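Local atomic coordinates of separin (Saccharomyces cerevisiae, PDB entry 5U1T), a protein that cleaves the SCC1 subunit of cohesin as a caspase-like cysteine protease at the onset of anaphase, and so drives chromosome segregation. Residues A[951-964]-A[1047-1059]. Sequence-based numbering, arbitrary orientation.
Sequences FFKGMFESTLGIPS and SLTLTILSNITSI
Strand 960-962 lies at an edge of a mixed sheet, paired antiparallel with strand 1157-1163. Segment 1047-1054, the end of helix 1036-1054, crosses it at 91°. Leu960 and Ile962 both face this helix. Leu960 sets CB against CG2 of Thr1051 at 3.8 Å, while its CD1 meets CD1 of Ile1052. Ile962 has CG1 anti to its backbone N (chi1 176°), which carries CD1 to CG of Leu1050, 3.8 Å away.

Asn1055 links the two backbones. Its ND2 donates to O of Gly961 at 2.9 Å, in the carbonyl plane. The same ND2 gives an almost straight bond to O of Thr1051 one helical turn back (2.8 Å, 178°). These two bonds fix the rotation of the amide.

Helix 950-955 adds apolar cover. Met955 is fully extended, so its CE reaches CB of Asn1055 at 3.5 Å and also CG1 of Ile1056. CD1 of Ile1056 lies at the edge of the Phe951 ring, 3.6 Å from CE2. The Phe956 ring likewise takes CD1 of Ile1052 at its edge.

A leucine in place of Asn1055 would probably leave O of Gly961 without this donor, and the strand held to the helix by apolar packing alone. That packing dominates the contact, while the one hydrogen bond across it satisfies the carbonyl of buried Gly961 and ties the strand to the helix end.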
# COMPACT_ATOMS: atom_id res chain seq x y z
N PHE A 951 56.22 -13.76 -12.27
CA PHE A 951 55.83 -14.21 -13.61
C PHE A 951 54.40 -13.73 -13.95
O PHE A 951 54.23 -12.97 -14.90
CB PHE A 951 55.96 -15.73 -13.71
CG PHE A 951 55.46 -16.31 -15.01
CD1 PHE A 951 56.25 -16.31 -16.14
CD2 PHE A 951 54.21 -16.89 -15.09
CE1 PHE A 951 55.79 -16.85 -17.32
CE2 PHE A 951 53.74 -17.43 -16.25
CZ PHE A 951 54.54 -17.42 -17.37
N PHE A 952 53.40 -14.11 -13.18
CA PHE A 952 52.03 -13.69 -13.50
C PHE A 952 51.81 -12.18 -13.30
O PHE A 952 51.09 -11.54 -14.08
CB PHE A 952 51.02 -14.48 -12.70
CG PHE A 952 51.02 -15.93 -13.03
CD1 PHE A 952 50.28 -16.41 -14.10
CD2 PHE A 952 51.76 -16.83 -12.26
CE1 PHE A 952 50.28 -17.75 -14.40
CE2 PHE A 952 51.76 -18.17 -12.56
CZ PHE A 952 51.03 -18.64 -13.63
N LYS A 953 52.47 -11.60 -12.31
CA LYS A 953 52.39 -10.17 -12.11
C LYS A 953 52.86 -9.39 -13.34
O LYS A 953 52.25 -8.38 -13.70
CB LYS A 953 53.23 -9.75 -10.92
CG LYS A 953 52.84 -8.37 -10.41
CD LYS A 953 54.02 -7.42 -10.43
CE LYS A 953 53.65 -6.16 -9.66
NZ LYS A 953 52.71 -6.52 -8.55
N GLY A 954 53.94 -9.85 -13.95
CA GLY A 954 54.47 -9.23 -15.15
C GLY A 954 53.56 -9.46 -16.34
O GLY A 954 53.37 -8.58 -17.16
N MET A 955 52.95 -10.61 -16.38
CA MET A 955 52.06 -10.92 -17.44
C MET A 955 50.86 -10.03 -17.43
O MET A 955 50.36 -9.68 -18.46
CB MET A 955 51.63 -12.34 -17.29
CG MET A 955 50.81 -12.87 -18.42
SD MET A 955 50.42 -14.53 -18.01
CE MET A 955 49.58 -14.99 -19.48
N PHE A 956 50.38 -9.65 -16.27
CA PHE A 956 49.19 -8.79 -16.18
C PHE A 956 49.52 -7.35 -16.55
O PHE A 956 48.61 -6.54 -16.77
CB PHE A 956 48.54 -8.81 -14.79
CG PHE A 956 48.11 -10.18 -14.34
CD1 PHE A 956 47.80 -11.17 -15.26
CD2 PHE A 956 48.06 -10.50 -13.00
CE1 PHE A 956 47.42 -12.45 -14.85
CE2 PHE A 956 47.69 -11.78 -12.58
CZ PHE A 956 47.37 -12.76 -13.51
N GLU A 957 50.80 -7.03 -16.61
CA GLU A 957 51.27 -5.72 -17.02
C GLU A 957 51.83 -5.73 -18.44
O GLU A 957 52.67 -4.91 -18.80
CB GLU A 957 52.34 -5.24 -16.05
CG GLU A 957 51.81 -4.90 -14.67
CD GLU A 957 52.93 -4.82 -13.65
OE1 GLU A 957 54.11 -4.69 -14.08
OE2 GLU A 957 52.62 -4.92 -12.42
N SER A 958 51.38 -6.70 -19.23
CA SER A 958 51.88 -6.87 -20.57
C SER A 958 50.73 -6.91 -21.53
O SER A 958 49.65 -7.39 -21.19
CB SER A 958 52.69 -8.17 -20.70
OG SER A 958 54.03 -7.96 -20.33
N THR A 959 50.98 -6.34 -22.70
CA THR A 959 50.16 -6.53 -23.85
C THR A 959 49.99 -8.00 -24.09
O THR A 959 50.94 -8.71 -24.26
CB THR A 959 50.79 -5.91 -25.08
OG1 THR A 959 50.71 -4.49 -24.98
CG2 THR A 959 50.05 -6.32 -26.29
N LEU A 960 48.76 -8.44 -24.09
CA LEU A 960 48.46 -9.84 -24.24
C LEU A 960 47.58 -10.04 -25.43
O LEU A 960 46.82 -9.19 -25.80
CB LEU A 960 47.73 -10.35 -23.02
CG LEU A 960 48.54 -10.60 -21.77
CD1 LEU A 960 47.59 -11.06 -20.71
CD2 LEU A 960 49.56 -11.66 -22.04
N GLY A 961 47.65 -11.21 -26.02
CA GLY A 961 46.86 -11.48 -27.19
C GLY A 961 46.38 -12.89 -27.32
O GLY A 961 46.76 -13.75 -26.58
N ILE A 962 45.52 -13.12 -28.28
CA ILE A 962 44.92 -14.41 -28.49
C ILE A 962 44.40 -14.47 -29.91
O ILE A 962 43.92 -13.49 -30.40
CB ILE A 962 43.80 -14.63 -27.46
CG1 ILE A 962 43.05 -15.92 -27.69
CG2 ILE A 962 42.82 -13.49 -27.46
CD1 ILE A 962 42.65 -16.56 -26.40
N PRO A 963 44.48 -15.60 -30.57
CA PRO A 963 45.60 -16.52 -30.51
C PRO A 963 46.91 -15.90 -30.87
O PRO A 963 47.04 -15.17 -31.82
CB PRO A 963 45.24 -17.52 -31.58
CG PRO A 963 44.56 -16.70 -32.60
CD PRO A 963 43.88 -15.58 -31.90
N SER A 964 47.91 -16.22 -30.09
CA SER A 964 49.21 -15.68 -30.30
C SER A 964 50.20 -16.79 -30.62
O SER A 964 51.14 -16.58 -31.34
CB SER A 964 49.63 -14.94 -29.05
OG SER A 964 49.56 -15.81 -27.96
N SER A 1047 36.73 -13.24 -21.04
CA SER A 1047 37.73 -13.12 -22.07
C SER A 1047 39.12 -12.93 -21.46
O SER A 1047 40.11 -13.35 -22.04
CB SER A 1047 37.39 -11.97 -23.01
OG SER A 1047 37.77 -10.75 -22.41
N LEU A 1048 39.21 -12.30 -20.29
CA LEU A 1048 40.50 -12.21 -19.62
C LEU A 1048 40.99 -13.59 -19.19
O LEU A 1048 42.16 -13.91 -19.35
CB LEU A 1048 40.44 -11.28 -18.42
CG LEU A 1048 41.69 -11.29 -17.53
CD1 LEU A 1048 42.92 -10.86 -18.31
CD2 LEU A 1048 41.51 -10.40 -16.34
N THR A 1049 40.09 -14.41 -18.66
CA THR A 1049 40.47 -15.75 -18.25
C THR A 1049 40.94 -16.58 -19.45
O THR A 1049 41.91 -17.32 -19.36
CB THR A 1049 39.30 -16.46 -17.52
OG1 THR A 1049 38.93 -15.68 -16.39
CG2 THR A 1049 39.69 -17.87 -17.05
N LEU A 1050 40.26 -16.43 -20.58
CA LEU A 1050 40.63 -17.14 -21.80
C LEU A 1050 42.00 -16.68 -22.28
O LEU A 1050 42.85 -17.48 -22.69
CB LEU A 1050 39.59 -16.93 -22.89
CG LEU A 1050 39.89 -17.80 -24.10
CD1 LEU A 1050 39.83 -19.26 -23.72
CD2 LEU A 1050 38.97 -17.48 -25.26
N THR A 1051 42.22 -15.37 -22.22
CA THR A 1051 43.46 -14.78 -22.65
C THR A 1051 44.63 -15.26 -21.79
O THR A 1051 45.64 -15.69 -22.33
CB THR A 1051 43.36 -13.25 -22.62
OG1 THR A 1051 42.30 -12.85 -23.49
CG2 THR A 1051 44.65 -12.62 -23.08
N ILE A 1052 44.50 -15.19 -20.47
CA ILE A 1052 45.56 -15.72 -19.61
C ILE A 1052 45.81 -17.19 -19.89
O ILE A 1052 46.95 -17.61 -20.07
CB ILE A 1052 45.26 -15.61 -18.12
CG1 ILE A 1052 44.77 -14.21 -17.76
CG2 ILE A 1052 46.49 -16.00 -17.33
CD1 ILE A 1052 45.77 -13.16 -17.99
N LEU A 1053 44.74 -17.97 -19.96
CA LEU A 1053 44.88 -19.40 -20.20
C LEU A 1053 45.65 -19.74 -21.47
O LEU A 1053 46.51 -20.62 -21.46
CB LEU A 1053 43.50 -20.06 -20.24
CG LEU A 1053 43.23 -20.89 -19.00
CD1 LEU A 1053 41.76 -21.25 -18.95
CD2 LEU A 1053 44.07 -22.14 -19.03
N SER A 1054 45.33 -19.05 -22.56
CA SER A 1054 45.87 -19.37 -23.87
C SER A 1054 47.32 -18.95 -24.03
O SER A 1054 48.05 -19.51 -24.84
CB SER A 1054 45.06 -18.71 -24.94
OG SER A 1054 44.95 -17.35 -24.59
N ASN A 1055 47.74 -17.95 -23.26
CA ASN A 1055 49.12 -17.54 -23.25
C ASN A 1055 50.01 -18.42 -22.37
O ASN A 1055 51.23 -18.25 -22.35
CB ASN A 1055 49.22 -16.08 -22.79
CG ASN A 1055 48.93 -15.12 -23.90
OD1 ASN A 1055 49.83 -14.71 -24.64
ND2 ASN A 1055 47.67 -14.74 -24.05
N ILE A 1056 49.39 -19.38 -21.68
CA ILE A 1056 50.00 -20.14 -20.57
C ILE A 1056 50.01 -21.65 -20.87
O ILE A 1056 50.85 -22.39 -20.37
CB ILE A 1056 49.24 -19.80 -19.26
CG1 ILE A 1056 49.84 -18.55 -18.61
CG2 ILE A 1056 49.09 -20.97 -18.27
CD1 ILE A 1056 51.31 -18.54 -18.60
N THR A 1057 49.08 -22.08 -21.71
CA THR A 1057 48.91 -23.49 -22.06
C THR A 1057 48.13 -23.54 -23.37
O THR A 1057 47.79 -22.50 -23.92
CB THR A 1057 48.20 -24.29 -20.93
OG1 THR A 1057 47.95 -25.64 -21.35
CG2 THR A 1057 46.88 -23.65 -20.56
N SER A 1058 47.90 -24.73 -23.88
CA SER A 1058 47.06 -24.90 -25.06
C SER A 1058 45.74 -25.50 -24.61
O SER A 1058 45.70 -26.46 -23.82
CB SER A 1058 47.75 -25.78 -26.08
OG SER A 1058 49.08 -25.33 -26.29
N ILE A 1059 44.64 -24.93 -25.07
CA ILE A 1059 43.36 -25.26 -24.45
C ILE A 1059 42.39 -26.03 -25.35
O ILE A 1059 42.45 -25.93 -26.58
CB ILE A 1059 42.68 -23.98 -23.92
CG1 ILE A 1059 43.28 -22.72 -24.57
CG2 ILE A 1059 42.82 -23.90 -22.40
CD1 ILE A 1059 42.86 -22.48 -26.03